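Local coordinates for protein alpha-1,4-endofucoidanase (Mariniflexile fucanivorans, PDB 6DLH) that hydrolyses internal alpha-1,4-fucosidic linkages in fucoidan as an endo-acting, retaining family 107 glycoside hydrolase whose catalytic barrel is followed by Ig-like domains, at residues Y80-T86 with L142-V148; A222-D226 with D289-G293; G298-M302 with F342-T348; S350-G354 with G381-T387. Numbering follows the deposited sequence.

Contact 1 of 4, residues Y80-T86 with L142-V148; sequences YVQLPLT and LRTEIYV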
loop_
_atom_site.group_PDB
_atom_site.type_symbol
_atom_site.label_atom_id
_atom_site.label_comp_id
_atom_site.label_asym_id
_atom_site.label_seq_id
_atom_site.Cartn_x
_atom_site.Cartn_y
_atom_site.Cartn_z
ATOM N N TYR A 80 1.386 -1.224 16.058
ATOM C CA TYR A 80 0.861 -1.766 14.814
ATOM C C TYR A 80 0.592 -0.653 13.802
ATOM O O TYR A 80 0.535 0.527 14.158
ATOM C CB TYR A 80 -0.372 -2.640 15.082
ATOM C CG TYR A 80 -1.616 -1.902 15.518
ATOM C CD1 TYR A 80 -1.804 -1.510 16.842
ATOM C CD2 TYR A 80 -2.620 -1.605 14.605
ATOM C CE1 TYR A 80 -2.953 -0.834 17.237
ATOM C CE2 TYR A 80 -3.775 -0.940 14.985
ATOM C CZ TYR A 80 -3.937 -0.544 16.303
ATOM O OH TYR A 80 -5.071 0.128 16.665
ATOM N N VAL A 81 0.435 -1.061 12.535
ATOM C CA VAL A 81 0.101 -0.181 11.429
ATOM C C VAL A 81 -1.052 -0.810 10.640
ATOM O O VAL A 81 -1.045 -2.017 10.387
ATOM C CB VAL A 81 1.327 0.043 10.524
ATOM C CG1 VAL A 81 0.993 0.890 9.296
ATOM C CG2 VAL A 81 2.506 0.637 11.283
ATOM N N GLN A 82 -2.028 0.025 10.251
ATOM C CA GLN A 82 -3.126 -0.372 9.385
ATOM C C GLN A 82 -2.727 -0.174 7.924
ATOM O O GLN A 82 -2.218 0.883 7.556
ATOM C CB GLN A 82 -4.413 0.397 9.716
ATOM C CG GLN A 82 -5.588 0.037 8.809
ATOM C CD GLN A 82 -6.873 0.776 9.108
ATOM O OE1 GLN A 82 -7.498 1.343 8.215
ATOM N NE2 GLN A 82 -7.282 0.777 10.369
ATOM N N LEU A 83 -2.967 -1.217 7.117
ATOM C CA LEU A 83 -2.686 -1.233 5.690
ATOM C C LEU A 83 -3.984 -1.493 4.932
ATOM O O LEU A 83 -4.880 -2.165 5.437
ATOM C CB LEU A 83 -1.702 -2.365 5.381
ATOM C CG LEU A 83 -0.356 -2.313 6.097
ATOM C CD1 LEU A 83 0.351 -3.660 5.960
ATOM C CD2 LEU A 83 0.507 -1.184 5.544
ATOM N N PRO A 84 -4.130 -1.008 3.683
ATOM C CA PRO A 84 -5.269 -1.415 2.862
ATOM C C PRO A 84 -5.047 -2.860 2.429
ATOM O O PRO A 84 -3.898 -3.279 2.271
ATOM C CB PRO A 84 -5.145 -0.503 1.636
ATOM C CG PRO A 84 -3.665 -0.188 1.557
ATOM C CD PRO A 84 -3.219 -0.080 2.997
ATOM N N LEU A 85 -6.146 -3.623 2.322
ATOM C CA LEU A 85 -6.249 -4.656 1.301
ATOM C C LEU A 85 -7.031 -4.062 0.133
ATOM O O LEU A 85 -6.630 -4.224 -1.016
ATOM C CB LEU A 85 -6.918 -5.926 1.835
ATOM C CG LEU A 85 -7.369 -6.937 0.773
ATOM C CD1 LEU A 85 -6.232 -7.314 -0.178
ATOM C CD2 LEU A 85 -7.945 -8.196 1.414
ATOM N N THR A 86 -8.129 -3.356 0.453
ATOM C CA THR A 86 -8.843 -2.533 -0.514
ATOM C C THR A 86 -8.789 -1.080 -0.064
ATOM O O THR A 86 -8.459 -0.802 1.086
ATOM C CB THR A 86 -10.312 -2.955 -0.680
ATOM O OG1 THR A 86 -11.142 -2.177 0.186
ATOM C CG2 THR A 86 -10.542 -4.436 -0.455
ATOM N N LEU A 142 6.407 -4.925 14.518
ATOM C CA LEU A 142 5.053 -4.381 14.553
ATOM C C LEU A 142 4.030 -5.422 14.092
ATOM O O LEU A 142 4.307 -6.211 13.195
ATOM C CB LEU A 142 4.993 -3.138 13.652
ATOM C CG LEU A 142 5.805 -1.920 14.113
ATOM C CD1 LEU A 142 5.942 -0.889 12.999
ATOM C CD2 LEU A 142 5.192 -1.274 15.349
ATOM N N ARG A 143 2.833 -5.380 14.700
ATOM C CA ARG A 143 1.668 -6.145 14.277
ATOM C C ARG A 143 0.957 -5.371 13.171
ATOM O O ARG A 143 1.348 -4.249 12.858
ATOM C CB ARG A 143 0.754 -6.438 15.477
ATOM C CG ARG A 143 1.289 -7.540 16.382
ATOM C CD ARG A 143 0.685 -7.631 17.771
ATOM N NE ARG A 143 -0.223 -8.760 17.807
ATOM C CZ ARG A 143 -0.041 -9.883 18.493
ATOM N NH1 ARG A 143 0.682 -9.897 19.602
ATOM N NH2 ARG A 143 -0.605 -10.991 18.060
ATOM N N THR A 144 -0.062 -5.987 12.558
ATOM C CA THR A 144 -0.728 -5.375 11.416
ATOM C C THR A 144 -2.247 -5.448 11.579
ATOM O O THR A 144 -2.779 -6.366 12.209
ATOM C CB THR A 144 -0.262 -5.989 10.087
ATOM O OG1 THR A 144 -0.891 -7.265 9.969
ATOM C CG2 THR A 144 1.237 -6.172 10.016
ATOM N N GLU A 145 -2.916 -4.438 11.012
ATOM C CA GLU A 145 -4.365 -4.338 10.911
ATOM C C GLU A 145 -4.666 -4.094 9.439
ATOM O O GLU A 145 -4.002 -3.274 8.811
ATOM C CB GLU A 145 -4.876 -3.184 11.786
ATOM C CG GLU A 145 -6.390 -2.979 11.766
ATOM C CD GLU A 145 -6.925 -1.755 12.517
ATOM O OE1 GLU A 145 -6.225 -0.712 12.554
ATOM O OE2 GLU A 145 -8.058 -1.834 13.061
ATOM N N ILE A 146 -5.654 -4.810 8.894
ATOM C CA ILE A 146 -5.904 -4.743 7.465
ATOM C C ILE A 146 -7.284 -4.151 7.216
ATOM O O ILE A 146 -8.271 -4.615 7.788
ATOM C CB ILE A 146 -5.729 -6.128 6.802
ATOM C CG1 ILE A 146 -4.315 -6.692 7.007
ATOM C CG2 ILE A 146 -6.116 -6.071 5.328
ATOM C CD1 ILE A 146 -3.221 -5.948 6.267
ATOM N N TYR A 147 -7.326 -3.132 6.348
ATOM C CA TYR A 147 -8.556 -2.442 6.006
ATOM C C TYR A 147 -9.182 -3.058 4.759
ATOM O O TYR A 147 -8.517 -3.211 3.736
ATOM C CB TYR A 147 -8.295 -0.960 5.738
ATOM C CG TYR A 147 -9.504 -0.216 5.229
ATOM C CD1 TYR A 147 -9.878 -0.268 3.891
ATOM C CD2 TYR A 147 -10.288 0.535 6.093
ATOM C CE1 TYR A 147 -10.998 0.401 3.425
ATOM C CE2 TYR A 147 -11.403 1.222 5.642
ATOM C CZ TYR A 147 -11.759 1.155 4.304
ATOM O OH TYR A 147 -12.861 1.838 3.877
ATOM N N VAL A 148 -10.482 -3.369 4.856
ATOM C CA VAL A 148 -11.276 -3.855 3.739
ATOM C C VAL A 148 -12.596 -3.095 3.740
ATOM O O VAL A 148 -13.279 -3.043 4.755
ATOM C CB VAL A 148 -11.513 -5.377 3.814
ATOM C CG1 VAL A 148 -12.550 -5.832 2.792
ATOM C CG2 VAL A 148 -10.222 -6.172 3.651
#
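Two neighbouring parallel strands of the catalytic (β/α)-barrel meet here, joined through helix 129-139 as a beta-alpha-beta unit. Their axes pass 4.5 Å apart at 29°, and the backbone bonds alternate: E145 N to V81 O 3.1 Å, L83 N to E145 O 2.9 Å, Y147 N to L83 O 2.8 Å. On the inward face, Y80, Q82 and P84 sit beside R143, E145 and Y147. The extended E145 side chain fills the hollow between Y80 and Q82: its OE1 lies at the edge of the Y80 ring, 3.5 Å from CE2, and takes a bond from Q82 NE2 (2.8 Å), while OE2 bonds to Y290. Q82 tucks up to Y147. The opposite face is mostly apolar: V81, L83 and T144 rest on L137 of the helix, while T144 OG1 bonds to L219 O. Past the strand end, L85 drops into a notch, its CB 3.6 Å from I146 CG2 and 3.8 Å from V148 CG2.

Contact 2 of 4, residues A222-D226 with D289-G293; sequences AWCFD and DYTFG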
loop_
_atom_site.group_PDB
_atom_site.type_symbol
_atom_site.label_atom_id
_atom_site.label_comp_id
_atom_site.label_asym_id
_atom_site.label_seq_id
_atom_site.Cartn_x
_atom_site.Cartn_y
_atom_site.Cartn_z
ATOM N N ALA A 222 -5.171 -8.293 12.552
ATOM C CA ALA A 222 -6.488 -7.687 12.695
ATOM C C ALA A 222 -7.032 -7.319 11.324
ATOM O O ALA A 222 -6.255 -7.000 10.432
ATOM C CB ALA A 222 -6.414 -6.462 13.583
ATOM N N TRP A 223 -8.366 -7.376 11.191
ATOM C CA TRP A 223 -9.098 -6.915 10.023
ATOM C C TRP A 223 -10.163 -5.913 10.468
ATOM O O TRP A 223 -10.921 -6.188 11.392
ATOM C CB TRP A 223 -9.791 -8.096 9.328
ATOM C CG TRP A 223 -8.906 -9.181 8.795
ATOM C CD1 TRP A 223 -8.371 -10.223 9.492
ATOM C CD2 TRP A 223 -8.508 -9.363 7.424
ATOM N NE1 TRP A 223 -7.650 -11.029 8.653
ATOM C CE2 TRP A 223 -7.716 -10.527 7.379
ATOM C CE3 TRP A 223 -8.737 -8.656 6.238
ATOM C CZ2 TRP A 223 -7.145 -10.992 6.195
ATOM C CZ3 TRP A 223 -8.170 -9.111 5.068
ATOM C CH2 TRP A 223 -7.383 -10.264 5.051
ATOM N N CYS A 224 -10.263 -4.768 9.790
ATOM C CA CYS A 224 -11.385 -3.886 10.065
ATOM C C CYS A 224 -12.175 -3.665 8.779
ATOM O O CYS A 224 -11.599 -3.252 7.774
ATOM C CB CYS A 224 -10.947 -2.570 10.705
ATOM S SG CYS A 224 -9.831 -1.573 9.680
ATOM N N PHE A 225 -13.489 -3.943 8.837
ATOM C CA PHE A 225 -14.361 -3.890 7.672
ATOM C C PHE A 225 -15.241 -2.648 7.732
ATOM O O PHE A 225 -16.125 -2.545 8.578
ATOM C CB PHE A 225 -15.216 -5.161 7.578
ATOM C CG PHE A 225 -14.422 -6.420 7.337
ATOM C CD1 PHE A 225 -13.998 -6.757 6.057
ATOM C CD2 PHE A 225 -14.088 -7.262 8.388
ATOM C CE1 PHE A 225 -13.253 -7.908 5.834
ATOM C CE2 PHE A 225 -13.337 -8.409 8.167
ATOM C CZ PHE A 225 -12.924 -8.729 6.891
ATOM N N ASP A 226 -15.005 -1.729 6.794
ATOM C CA ASP A 226 -15.698 -0.458 6.721
ATOM C C ASP A 226 -17.011 -0.639 5.962
ATOM O O ASP A 226 -17.172 -1.618 5.234
ATOM C CB ASP A 226 -14.807 0.570 6.021
ATOM C CG ASP A 226 -15.149 2.023 6.301
ATOM O OD1 ASP A 226 -16.042 2.271 7.137
ATOM O OD2 ASP A 226 -14.502 2.898 5.681
ATOM N N ASP A 289 -14.269 -8.686 17.447
ATOM C CA ASP A 289 -13.305 -8.881 18.518
ATOM C C ASP A 289 -12.966 -7.525 19.130
ATOM O O ASP A 289 -12.565 -7.453 20.287
ATOM C CB ASP A 289 -12.036 -9.584 18.025
ATOM C CG ASP A 289 -12.274 -11.003 17.541
ATOM O OD1 ASP A 289 -12.472 -11.886 18.398
ATOM O OD2 ASP A 289 -12.264 -11.210 16.317
ATOM N N TYR A 290 -13.107 -6.462 18.327
ATOM C CA TYR A 290 -12.906 -5.101 18.805
ATOM C C TYR A 290 -13.861 -4.151 18.092
ATOM O O TYR A 290 -14.428 -4.494 17.054
ATOM C CB TYR A 290 -11.441 -4.666 18.662
ATOM C CG TYR A 290 -10.909 -4.501 17.260
ATOM C CD1 TYR A 290 -10.716 -5.594 16.421
ATOM C CD2 TYR A 290 -10.544 -3.252 16.784
ATOM C CE1 TYR A 290 -10.205 -5.449 15.139
ATOM C CE2 TYR A 290 -10.025 -3.087 15.507
ATOM C CZ TYR A 290 -9.849 -4.189 14.686
ATOM O OH TYR A 290 -9.340 -4.021 13.432
ATOM N N THR A 291 -14.020 -2.954 18.666
ATOM C CA THR A 291 -14.874 -1.938 18.076
ATOM C C THR A 291 -14.112 -1.227 16.969
ATOM O O THR A 291 -12.986 -0.784 17.181
ATOM C CB THR A 291 -15.383 -0.941 19.125
ATOM O OG1 THR A 291 -14.266 -0.265 19.704
ATOM C CG2 THR A 291 -16.191 -1.615 20.211
ATOM N N PHE A 292 -14.748 -1.127 15.797
ATOM C CA PHE A 292 -14.210 -0.369 14.682
ATOM C C PHE A 292 -13.873 1.042 15.160
ATOM O O PHE A 292 -12.779 1.556 14.889
ATOM C CB PHE A 292 -15.209 -0.353 13.524
ATOM C CG PHE A 292 -14.660 0.156 12.218
ATOM C CD1 PHE A 292 -14.626 1.514 11.941
ATOM C CD2 PHE A 292 -14.196 -0.726 11.252
ATOM C CE1 PHE A 292 -14.131 1.980 10.731
ATOM C CE2 PHE A 292 -13.699 -0.261 10.044
ATOM C CZ PHE A 292 -13.665 1.091 9.786
ATOM N N GLY A 293 -14.833 1.649 15.869
ATOM C CA GLY A 293 -14.621 2.872 16.629
ATOM C C GLY A 293 -14.421 4.106 15.751
ATOM O O GLY A 293 -13.528 4.902 16.000
#
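Strand 222-226 presents its inward side chains to 289-293, which lies between strands 266-269 and 341-342 and probably completes the barrel wall there. Most of the contact is apolar. A222 and C224 point toward 289-293, and Y290 and F292 point back: A222 CB lies 4.2 Å from Y290 CE1, and C224 CB sits between the two aromatics, 4.4 Å from Y290 CZ and 3.7 Å from F292 CE2. A sulfur-aromatic contact adds to this, with C224 SG 5.0 Å from the centroid of the F292 ring in an oblique approach. Polar atoms also touch the rings. F225 O is 3.6 Å from F292 CE2, and D226 OD1 is 3.7 Å from F292 CZ. No hydrogen bond links the two segments. Y290 OH gives its polar partnership to E145 on the next strand, and D226, at the C-terminal end of its strand, is held by N270 and Y147. The two segments are thus fitted by shape and aromatic surface, whereas the polar ends of Y290 and D226 find their partners outside them, so apolar packing here sits beside a polar network of E145, Y290, Y147 and D226.

Contact 3 of 4, residues G298-M302 with F342-T348; sequences GAGNM and FFPKQST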
loop_
_atom_site.group_PDB
_atom_site.type_symbol
_atom_site.label_atom_id
_atom_site.label_comp_id
_atom_site.label_asym_id
_atom_site.label_seq_id
_atom_site.Cartn_x
_atom_site.Cartn_y
_atom_site.Cartn_z
ATOM N N GLY A 298 -18.908 13.898 10.579
ATOM C CA GLY A 298 -18.849 13.306 9.255
ATOM C C GLY A 298 -17.435 13.335 8.685
ATOM O O GLY A 298 -16.471 12.915 9.332
ATOM N N ALA A 299 -17.347 13.832 7.450
ATOM C CA ALA A 299 -16.077 14.142 6.825
ATOM C C ALA A 299 -15.492 15.360 7.532
ATOM O O ALA A 299 -16.196 16.071 8.248
ATOM C CB ALA A 299 -16.293 14.403 5.351
ATOM N N GLY A 300 -14.199 15.588 7.318
ATOM C CA GLY A 300 -13.557 16.787 7.820
ATOM C C GLY A 300 -13.083 16.630 9.262
ATOM O O GLY A 300 -12.666 15.556 9.683
ATOM N N ASN A 301 -13.168 17.733 10.003
ATOM C CA ASN A 301 -12.462 17.901 11.257
ATOM C C ASN A 301 -13.244 17.195 12.364
ATOM O O ASN A 301 -14.386 17.542 12.624
ATOM C CB ASN A 301 -12.228 19.393 11.510
ATOM C CG ASN A 301 -11.248 19.657 12.629
ATOM O OD1 ASN A 301 -11.117 18.847 13.550
ATOM N ND2 ASN A 301 -10.574 20.795 12.569
ATOM N N MET A 302 -12.619 16.228 13.040
ATOM C CA MET A 302 -13.347 15.434 14.022
ATOM C C MET A 302 -13.498 16.175 15.357
ATOM O O MET A 302 -14.098 15.627 16.291
ATOM C CB MET A 302 -12.689 14.064 14.249
ATOM C CG MET A 302 -11.496 14.092 15.172
ATOM S SD MET A 302 -10.937 12.467 15.839
ATOM C CE MET A 302 -9.513 13.036 16.763
ATOM N N PHE A 342 -10.457 2.788 19.030
ATOM C CA PHE A 342 -10.829 4.067 18.445
ATOM C C PHE A 342 -10.057 4.239 17.137
ATOM O O PHE A 342 -8.880 3.878 17.083
ATOM C CB PHE A 342 -10.566 5.171 19.479
ATOM C CG PHE A 342 -11.032 6.570 19.143
ATOM C CD1 PHE A 342 -12.127 6.794 18.321
ATOM C CD2 PHE A 342 -10.397 7.672 19.695
ATOM C CE1 PHE A 342 -12.555 8.085 18.035
ATOM C CE2 PHE A 342 -10.828 8.962 19.421
ATOM C CZ PHE A 342 -11.912 9.168 18.598
ATOM N N PHE A 343 -10.733 4.778 16.101
ATOM C CA PHE A 343 -10.120 5.073 14.809
ATOM C C PHE A 343 -10.212 6.565 14.483
ATOM O O PHE A 343 -10.872 6.956 13.522
ATOM C CB PHE A 343 -10.739 4.223 13.690
ATOM C CG PHE A 343 -9.967 4.176 12.390
ATOM C CD1 PHE A 343 -8.712 4.760 12.268
ATOM C CD2 PHE A 343 -10.488 3.518 11.286
ATOM C CE1 PHE A 343 -8.001 4.694 11.078
ATOM C CE2 PHE A 343 -9.771 3.434 10.100
ATOM C CZ PHE A 343 -8.535 4.033 9.990
ATOM N N PRO A 344 -9.502 7.447 15.223
ATOM C CA PRO A 344 -9.564 8.892 14.973
ATOM C C PRO A 344 -8.666 9.332 13.816
ATOM O O PRO A 344 -7.853 8.548 13.325
ATOM C CB PRO A 344 -9.027 9.465 16.293
ATOM C CG PRO A 344 -7.999 8.439 16.737
ATOM C CD PRO A 344 -8.584 7.100 16.325
ATOM N N LYS A 345 -8.825 10.593 13.391
ATOM C CA LYS A 345 -7.953 11.214 12.404
ATOM C C LYS A 345 -7.056 12.232 13.098
ATOM O O LYS A 345 -7.528 12.987 13.942
ATOM C CB LYS A 345 -8.727 12.077 11.398
ATOM C CG LYS A 345 -10.082 11.571 10.945
ATOM C CD LYS A 345 -10.798 12.599 10.094
ATOM C CE LYS A 345 -12.302 12.440 10.162
ATOM N NZ LYS A 345 -12.970 13.158 9.052
ATOM N N GLN A 346 -5.791 12.292 12.673
ATOM C CA GLN A 346 -4.816 13.193 13.267
ATOM C C GLN A 346 -4.870 14.570 12.602
ATOM O O GLN A 346 -4.657 15.576 13.272
ATOM C CB GLN A 346 -3.417 12.576 13.181
ATOM C CG GLN A 346 -2.327 13.410 13.845
ATOM C CD GLN A 346 -1.031 12.643 13.922
ATOM O OE1 GLN A 346 -0.854 11.606 13.274
ATOM N NE2 GLN A 346 -0.116 13.142 14.740
ATOM N N SER A 347 -5.152 14.603 11.290
ATOM C CA SER A 347 -5.256 15.848 10.540
ATOM C C SER A 347 -6.688 16.368 10.613
ATOM O O SER A 347 -7.585 15.642 11.036
ATOM C CB SER A 347 -4.875 15.659 9.101
ATOM O OG SER A 347 -6.019 15.301 8.322
ATOM N N THR A 348 -6.883 17.607 10.137
ATOM C CA THR A 348 -8.190 18.245 10.097
ATOM C C THR A 348 -9.019 17.753 8.910
ATOM O O THR A 348 -10.192 18.101 8.805
ATOM C CB THR A 348 -8.070 19.778 10.018
ATOM O OG1 THR A 348 -7.328 20.103 8.842
ATOM C CG2 THR A 348 -7.401 20.409 11.219
HETATM O O HOH W 1 -12.829 12.792 6.503
HETATM O O HOH W 2 -9.976 15.675 11.928
#
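M302 lays its extended side chain along the start of 342-348, SD 3.6 Å from P344 CB and 4.4 Å from F342 CZ, with CE 3.4 Å from K345 O. K345 reaches the other way, its chain stretched out until NZ donates a very short bond of 2.5 Å to G300 O. The same NZ binds water 1 (2.6 Å), which also accepts from G300 N (3.2 Å), so the peptide planes on each side of G300 are held. On the (β/α)-barrel, 298-302 is a loop leading to helix 307-321; residues 342-348 run from the end of strand 341-342 into the loop after it. K345 also makes a cation-pi contact with W351. A second water bridges the backbones, accepting from M302 N at 2.9 Å and donating to S347 O at 2.6 Å. The backbones come closest at N301 and T348, whose CA atoms are 4.4 Å apart; there N301 ND2 packs 3.5 Å from T348 CG2, while N301 OD1 takes a bond from V303 N, an Asx turn.

Contact 4 of 4, residues S350-G354 with G381-T387; sequences SWNAG and GTPLVRT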
loop_
_atom_site.group_PDB
_atom_site.type_symbol
_atom_site.label_atom_id
_atom_site.label_comp_id
_atom_site.label_asym_id
_atom_site.label_seq_id
_atom_site.Cartn_x
_atom_site.Cartn_y
_atom_site.Cartn_z
ATOM N N SER A 350 -8.530 14.379 6.647
ATOM C CA SER A 350 -8.816 12.993 6.304
ATOM C C SER A 350 -8.030 12.045 7.203
ATOM O O SER A 350 -7.280 12.495 8.067
ATOM C CB SER A 350 -8.551 12.723 4.849
ATOM O OG SER A 350 -7.174 12.849 4.564
ATOM N N TRP A 351 -8.219 10.737 6.993
ATOM C CA TRP A 351 -7.577 9.727 7.823
ATOM C C TRP A 351 -6.109 9.542 7.443
ATOM O O TRP A 351 -5.300 9.228 8.303
ATOM C CB TRP A 351 -8.343 8.394 7.812
ATOM C CG TRP A 351 -9.409 8.307 8.866
ATOM C CD1 TRP A 351 -9.255 7.900 10.160
ATOM C CD2 TRP A 351 -10.795 8.676 8.725
ATOM N NE1 TRP A 351 -10.443 7.993 10.834
ATOM C CE2 TRP A 351 -11.409 8.460 9.981
ATOM C CE3 TRP A 351 -11.572 9.180 7.669
ATOM C CZ2 TRP A 351 -12.763 8.713 10.204
ATOM C CZ3 TRP A 351 -12.914 9.425 7.889
ATOM C CH2 TRP A 351 -13.499 9.194 9.141
ATOM N N ASN A 352 -5.761 9.726 6.165
ATOM C CA ASN A 352 -4.496 9.203 5.670
ATOM C C ASN A 352 -3.589 10.320 5.155
ATOM O O ASN A 352 -2.455 10.061 4.749
ATOM C CB ASN A 352 -4.709 8.129 4.599
ATOM C CG ASN A 352 -5.264 8.697 3.309
ATOM O OD1 ASN A 352 -6.061 9.631 3.332
ATOM N ND2 ASN A 352 -4.857 8.139 2.183
ATOM N N ALA A 353 -4.089 11.555 5.191
ATOM C CA ALA A 353 -3.377 12.705 4.656
ATOM C C ALA A 353 -3.935 13.964 5.307
ATOM O O ALA A 353 -4.950 13.903 6.000
ATOM C CB ALA A 353 -3.537 12.742 3.156
ATOM N N GLY A 354 -3.265 15.098 5.090
ATOM C CA GLY A 354 -3.738 16.356 5.641
ATOM C C GLY A 354 -2.611 17.199 6.231
ATOM O O GLY A 354 -1.796 16.713 7.009
ATOM N N GLY A 381 -5.338 7.706 12.484
ATOM C CA GLY A 381 -5.240 8.072 11.085
ATOM C C GLY A 381 -4.111 9.081 10.921
ATOM O O GLY A 381 -4.344 10.283 11.043
ATOM N N THR A 382 -2.902 8.565 10.659
ATOM C CA THR A 382 -1.677 9.342 10.556
ATOM C C THR A 382 -1.491 9.803 9.117
ATOM O O THR A 382 -1.453 8.977 8.211
ATOM C CB THR A 382 -0.464 8.503 10.994
ATOM O OG1 THR A 382 -0.449 7.284 10.239
ATOM C CG2 THR A 382 -0.466 8.186 12.475
ATOM N N PRO A 383 -1.342 11.123 8.853
ATOM C CA PRO A 383 -1.247 11.629 7.480
ATOM C C PRO A 383 0.136 11.517 6.830
ATOM O O PRO A 383 1.157 11.882 7.420
ATOM C CB PRO A 383 -1.590 13.118 7.652
ATOM C CG PRO A 383 -1.085 13.463 9.043
ATOM C CD PRO A 383 -1.284 12.197 9.858
ATOM N N LEU A 384 0.151 11.026 5.586
ATOM C CA LEU A 384 1.339 11.056 4.754
ATOM C C LEU A 384 1.313 12.344 3.936
ATOM O O LEU A 384 0.264 12.975 3.809
ATOM C CB LEU A 384 1.335 9.820 3.851
ATOM C CG LEU A 384 1.207 8.482 4.571
ATOM C CD1 LEU A 384 1.085 7.343 3.567
ATOM C CD2 LEU A 384 2.376 8.252 5.527
ATOM N N VAL A 385 2.463 12.719 3.367
ATOM C CA VAL A 385 2.598 13.998 2.680
ATOM C C VAL A 385 1.766 14.037 1.390
ATOM O O VAL A 385 1.076 15.022 1.141
ATOM C CB VAL A 385 4.082 14.348 2.442
ATOM C CG1 VAL A 385 4.272 15.441 1.392
ATOM C CG2 VAL A 385 4.775 14.718 3.747
ATOM N N ARG A 386 1.849 12.988 0.559
ATOM C CA ARG A 386 1.115 12.943 -0.697
ATOM C C ARG A 386 0.814 11.487 -1.049
ATOM O O ARG A 386 1.714 10.699 -1.344
ATOM C CB ARG A 386 1.906 13.659 -1.799
ATOM C CG ARG A 386 1.082 14.048 -3.020
ATOM C CD ARG A 386 1.910 14.579 -4.180
ATOM N NE ARG A 386 2.690 15.757 -3.839
ATOM C CZ ARG A 386 4.016 15.817 -3.826
ATOM N NH1 ARG A 386 4.740 14.863 -4.388
ATOM N NH2 ARG A 386 4.617 16.832 -3.236
ATOM N N THR A 387 -0.471 11.135 -1.028
ATOM C CA THR A 387 -0.853 9.734 -1.061
ATOM C C THR A 387 -1.179 9.260 -2.478
ATOM O O THR A 387 -1.168 8.059 -2.733
ATOM C CB THR A 387 -2.017 9.469 -0.098
ATOM O OG1 THR A 387 -3.060 10.376 -0.459
ATOM C CG2 THR A 387 -1.624 9.642 1.354
HETATM O O HOH W 3 -4.919 12.361 9.301
HETATM O O HOH W 4 -0.882 15.491 3.499
#
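The two backbones run close together without forming a regular sheet: the CA atoms of W351 and G381 are 4.3 Å apart, those of A353 and P383 only 3.7 Å. One direct hydrogen bond joins them, L384 N to N352 O at 2.9 Å and nearly straight (169°), and P383 CA adds a CA-H...O contact to the same N352 O at 3.4 Å. Water 4 continues the link, accepting from G354 N (2.9 Å) and donating to L384 O (2.8 Å), while water 3 sits 2.7 Å from S350 O and 2.8 Å from G381 O. A side chain on G381 would run into W351 O, so the close approach depends on this glycine. Within 350-354, S350 OG donates to A353 O (2.8 Å) and tightens the turn.

Among the side chains, the W351 indole turns its edge to G381 CA; its NE1 bonds to F343 O, and its ring receives K345 in a cation-pi contact. P383 CB presses on A353 C at 3.4 Å. T387 CG2 packs 3.7 Å from N352 ND2, which is itself bonded to E53 and L51, and 4.1 Å from A353 CB. Further on, V385 and R386 both face V394 in a classic beta bulge. Loops knitted together like this, following strands 341-342 and 377-379, belong to the C-terminal rim of a (β/α)-barrel, the end at which such enzymes carry their active sites.

Followed from the N terminus, the four contacts come in series, with none nesting or crossing. Contact 1 closes a 55-residue excursion between adjacent strands. Contact 2 begins on the next strand, 222-226, and closes onto 289-293, beyond strand 266-269; E145 to Y290 and Y147 to D226 tie the two together. G293 O then meets F343 N, passing from contact 2 to contact 3, which joins the loop before helix 307-321 to the one after strand 341-342. Contact 4 joins the loops after strands 341-342 and 377-379, and is bonded to contact 3 through P344 O with G381 N and S347 OG with A353 O. Q82 touching F343 brings contact 1 against contact 3 across the barrel interior.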